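Long-range contact in D-lactate dehydrogenase (Fermentative) (Pseudomonas aeruginosa, PDB 6ABJ), which catalyses the NADH-dependent reduction of pyruvate to D-lactate and the reverse oxidation, working as a tetrameric D-isomer specific 2-hydroxyacid dehydrogenase: residues B[160-165]-B[213-218]. Sequence-based numbering, arbitrary orientation.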
ATOM      1  N   GLY B 160     -29.866  12.058   7.810  1.00 26.04           N
ATOM      2  CA  GLY B 160     -30.536  13.091   7.069  1.00 25.35           C
ATOM      3  C   GLY B 160     -30.371  12.958   5.555  1.00 27.68           C
ATOM      4  O   GLY B 160     -31.143  13.567   4.784  1.00 26.43           O
ATOM      5  N   LYS B 161     -29.430  12.126   5.087  1.00 25.10           N
ATOM      6  CA  LYS B 161     -29.225  12.002   3.648  1.00 24.30           C
ATOM      7  C   LYS B 161     -30.303  11.104   2.998  1.00 23.77           C
ATOM      8  O   LYS B 161     -30.914  10.251   3.651  1.00 24.76           O
ATOM      9  CB  LYS B 161     -27.837  11.427   3.314  1.00 24.87           C
ATOM     10  CG  LYS B 161     -26.659  12.258   3.775  1.00 23.88           C
ATOM     11  CD  LYS B 161     -26.717  13.664   3.166  1.00 25.24           C
ATOM     12  CE  LYS B 161     -25.548  14.580   3.531  1.00 26.55           C
ATOM     13  NZ  LYS B 161     -25.356  14.667   5.004  1.00 26.77           N
ATOM     14  N   ARG B 162     -30.548  11.347   1.714  1.00 24.15           N
ATOM     15  CA  ARG B 162     -31.493  10.543   0.938  1.00 25.24           C
ATOM     16  C   ARG B 162     -30.782   9.355   0.350  1.00 25.16           C
ATOM     17  O   ARG B 162     -29.779   9.528  -0.352  1.00 23.95           O
ATOM     18  CB  ARG B 162     -32.079  11.402  -0.198  1.00 25.99           C
ATOM     19  CG  ARG B 162     -32.993  12.464   0.392  1.00 32.89           C
ATOM     20  CD  ARG B 162     -33.266  13.636  -0.512  1.00 38.39           C
ATOM     21  NE  ARG B 162     -34.024  14.572   0.318  1.00 43.91           N
ATOM     22  CZ  ARG B 162     -34.187  15.854   0.026  1.00 51.40           C
ATOM     23  NH1 ARG B 162     -33.649  16.353  -1.080  1.00 49.64           N
ATOM     24  NH2 ARG B 162     -34.947  16.622   0.810  1.00 52.16           N
ATOM     25  N   VAL B 163     -31.303   8.170   0.615  1.00 25.24           N
ATOM     26  CA  VAL B 163     -30.733   6.947   0.185  1.00 24.32           C
ATOM     27  C   VAL B 163     -31.777   6.280  -0.705  1.00 25.74           C
ATOM     28  O   VAL B 163     -32.878   6.003  -0.257  1.00 26.30           O
ATOM     29  CB  VAL B 163     -30.421   6.077   1.379  1.00 25.45           C
ATOM     30  CG1 VAL B 163     -29.959   4.699   0.937  1.00 25.13           C
ATOM     31  CG2 VAL B 163     -29.339   6.701   2.263  1.00 27.30           C
ATOM     32  N   GLY B 164     -31.413   6.034  -1.949  1.00 24.77           N
ATOM     33  CA  GLY B 164     -32.323   5.456  -2.920  1.00 25.60           C
ATOM     34  C   GLY B 164     -32.005   4.004  -3.172  1.00 27.29           C
ATOM     35  O   GLY B 164     -30.909   3.631  -3.631  1.00 27.07           O
ATOM     36  N   VAL B 165     -33.009   3.170  -2.903  1.00 26.93           N
ATOM     37  CA  VAL B 165     -32.908   1.743  -3.038  1.00 26.90           C
ATOM     38  C   VAL B 165     -33.622   1.300  -4.278  1.00 28.62           C
ATOM     39  O   VAL B 165     -34.882   1.445  -4.383  1.00 30.61           O
ATOM     40  CB  VAL B 165     -33.545   1.081  -1.839  1.00 28.91           C
ATOM     41  CG1 VAL B 165     -33.330  -0.430  -1.900  1.00 30.77           C
ATOM     42  CG2 VAL B 165     -32.997   1.686  -0.565  1.00 28.88           C
ATOM     43  N   GLU B 213     -32.809  12.618  -6.829  1.00 25.54           N
ATOM     44  CA  GLU B 213     -32.960  13.082  -5.480  1.00 26.41           C
ATOM     45  C   GLU B 213     -31.977  12.466  -4.508  1.00 25.76           C
ATOM     46  O   GLU B 213     -31.775  13.012  -3.430  1.00 27.28           O
ATOM     47  CB  GLU B 213     -34.389  12.809  -4.970  1.00 25.76           C
ATOM     48  CG  GLU B 213     -35.479  13.659  -5.690  1.00 26.41           C
ATOM     49  CD  GLU B 213     -36.905  13.409  -5.322  1.00 29.78           C
ATOM     50  OE1 GLU B 213     -37.119  13.003  -4.211  1.00 30.36           O
ATOM     51  OE2 GLU B 213     -37.826  13.719  -6.156  1.00 27.79           O
ATOM     52  N   SER B 214     -31.391  11.329  -4.853  1.00 25.36           N
ATOM     53  CA  SER B 214     -30.670  10.543  -3.889  1.00 25.02           C
ATOM     54  C   SER B 214     -29.195  11.010  -3.712  1.00 24.42           C
ATOM     55  O   SER B 214     -28.524  11.274  -4.690  1.00 23.57           O
ATOM     56  CB  SER B 214     -30.675   9.096  -4.356  1.00 25.86           C
ATOM     57  OG  SER B 214     -31.947   8.523  -4.262  1.00 26.14           O
ATOM     58  N   ASP B 215     -28.714  11.044  -2.480  1.00 23.78           N
ATOM     59  CA  ASP B 215     -27.322  11.233  -2.174  1.00 24.62           C
ATOM     60  C   ASP B 215     -26.551   9.929  -2.341  1.00 24.11           C
ATOM     61  O   ASP B 215     -25.353   9.893  -2.717  1.00 24.52           O
ATOM     62  CB  ASP B 215     -27.203  11.769  -0.737  1.00 23.49           C
ATOM     63  CG  ASP B 215     -27.903  13.068  -0.545  1.00 23.59           C
ATOM     64  OD1 ASP B 215     -27.603  14.029  -1.246  1.00 23.97           O
ATOM     65  OD2 ASP B 215     -28.820  13.130   0.271  1.00 22.38           O
ATOM     66  N   ILE B 216     -27.217   8.839  -2.106  1.00 22.42           N
ATOM     67  CA  ILE B 216     -26.595   7.499  -2.215  1.00 22.98           C
ATOM     68  C   ILE B 216     -27.607   6.612  -2.956  1.00 23.26           C
ATOM     69  O   ILE B 216     -28.757   6.637  -2.583  1.00 24.53           O
ATOM     70  CB  ILE B 216     -26.312   6.852  -0.840  1.00 22.47           C
ATOM     71  CG1 ILE B 216     -25.301   7.679  -0.054  1.00 22.77           C
ATOM     72  CG2 ILE B 216     -25.785   5.433  -1.013  1.00 22.82           C
ATOM     73  CD1 ILE B 216     -25.192   7.246   1.419  1.00 21.46           C
ATOM     74  N   VAL B 217     -27.177   5.898  -3.989  1.00 23.63           N
ATOM     75  CA  VAL B 217     -28.039   4.980  -4.762  1.00 23.63           C
ATOM     76  C   VAL B 217     -27.483   3.604  -4.612  1.00 24.66           C
ATOM     77  O   VAL B 217     -26.289   3.424  -4.773  1.00 23.06           O
ATOM     78  CB  VAL B 217     -28.046   5.383  -6.216  1.00 25.24           C
ATOM     79  CG1 VAL B 217     -28.808   4.367  -7.044  1.00 28.15           C
ATOM     80  CG2 VAL B 217     -28.599   6.770  -6.418  1.00 26.36           C
ATOM     81  N   SER B 218     -28.321   2.585  -4.264  1.00 23.65           N
ATOM     82  CA  SER B 218     -27.782   1.281  -4.090  1.00 24.72           C
ATOM     83  C   SER B 218     -28.640   0.326  -4.934  1.00 26.64           C
ATOM     84  O   SER B 218     -29.834   0.388  -4.837  1.00 25.23           O
ATOM     85  CB  SER B 218     -27.785   0.839  -2.634  1.00 24.68           C
ATOM     86  OG  SER B 218     -27.088  -0.369  -2.468  1.00 25.26           O
TER
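Gly164 is held to the neighbouring strand through both its backbone N and its O: N donates to Ile216 O at 2.8 Å, almost straight at 175°, and O accepts from Ser218 N at 2.9 Å. Ile216 and Ser218 flank Val217, its register partner, the pattern of parallel strands, here 162-165 and 216-218. The packing is close here. Ser214 OG lies 3.4 Å from Gly164 CA, just where a side chain on that residue would project, so glycine suits the place. The serine hydroxyl is turned back to Leu210 O in the helix that ends beside it. On the other face of the sheet, Val163 CG2 meets Ile216 CD1 at 4.3 Å, and Phe175 of helix 170-181 covers Val163, Val165 and Ser218; the beta-branched Val163, Val165 and Ile216 suit this buried layer.

Where the strands begin, Arg162 O receives two donors, Ile216 N in its carbonyl plane and Asp215 N at 2.8 Å, tilted from that plane. Asp215 returns the grip: with CG anti to its carbonyl carbon (chi1 -60°), OD2 reaches Arg162 N at 2.9 Å through its anti lone pair. A short carboxylate thereby takes up the first strand N-H, while OD1 pairs with Lys240.

The solvent side is looser. The aliphatic part of Lys161 crosses the Asp215 carboxylate at about a right angle, and its ammonium goes on to Asp157 O and to Glu318 of the second subunit. Arg162 stretches outward, CD resting 3.3 Å from Glu213 O, and its NE pairs with Glu185; long, flexible chains suit this margin.

Strand 162-166 leads into a glycine-rich turn consistent with the Rossmann GxGxxG motif, before helix 170-181, whose Gln170 and Ile171 bind NADH, and its pairing with strand 216-219 joins the two halves of the parallel sheet, the central crossover point of a Rossmann fold.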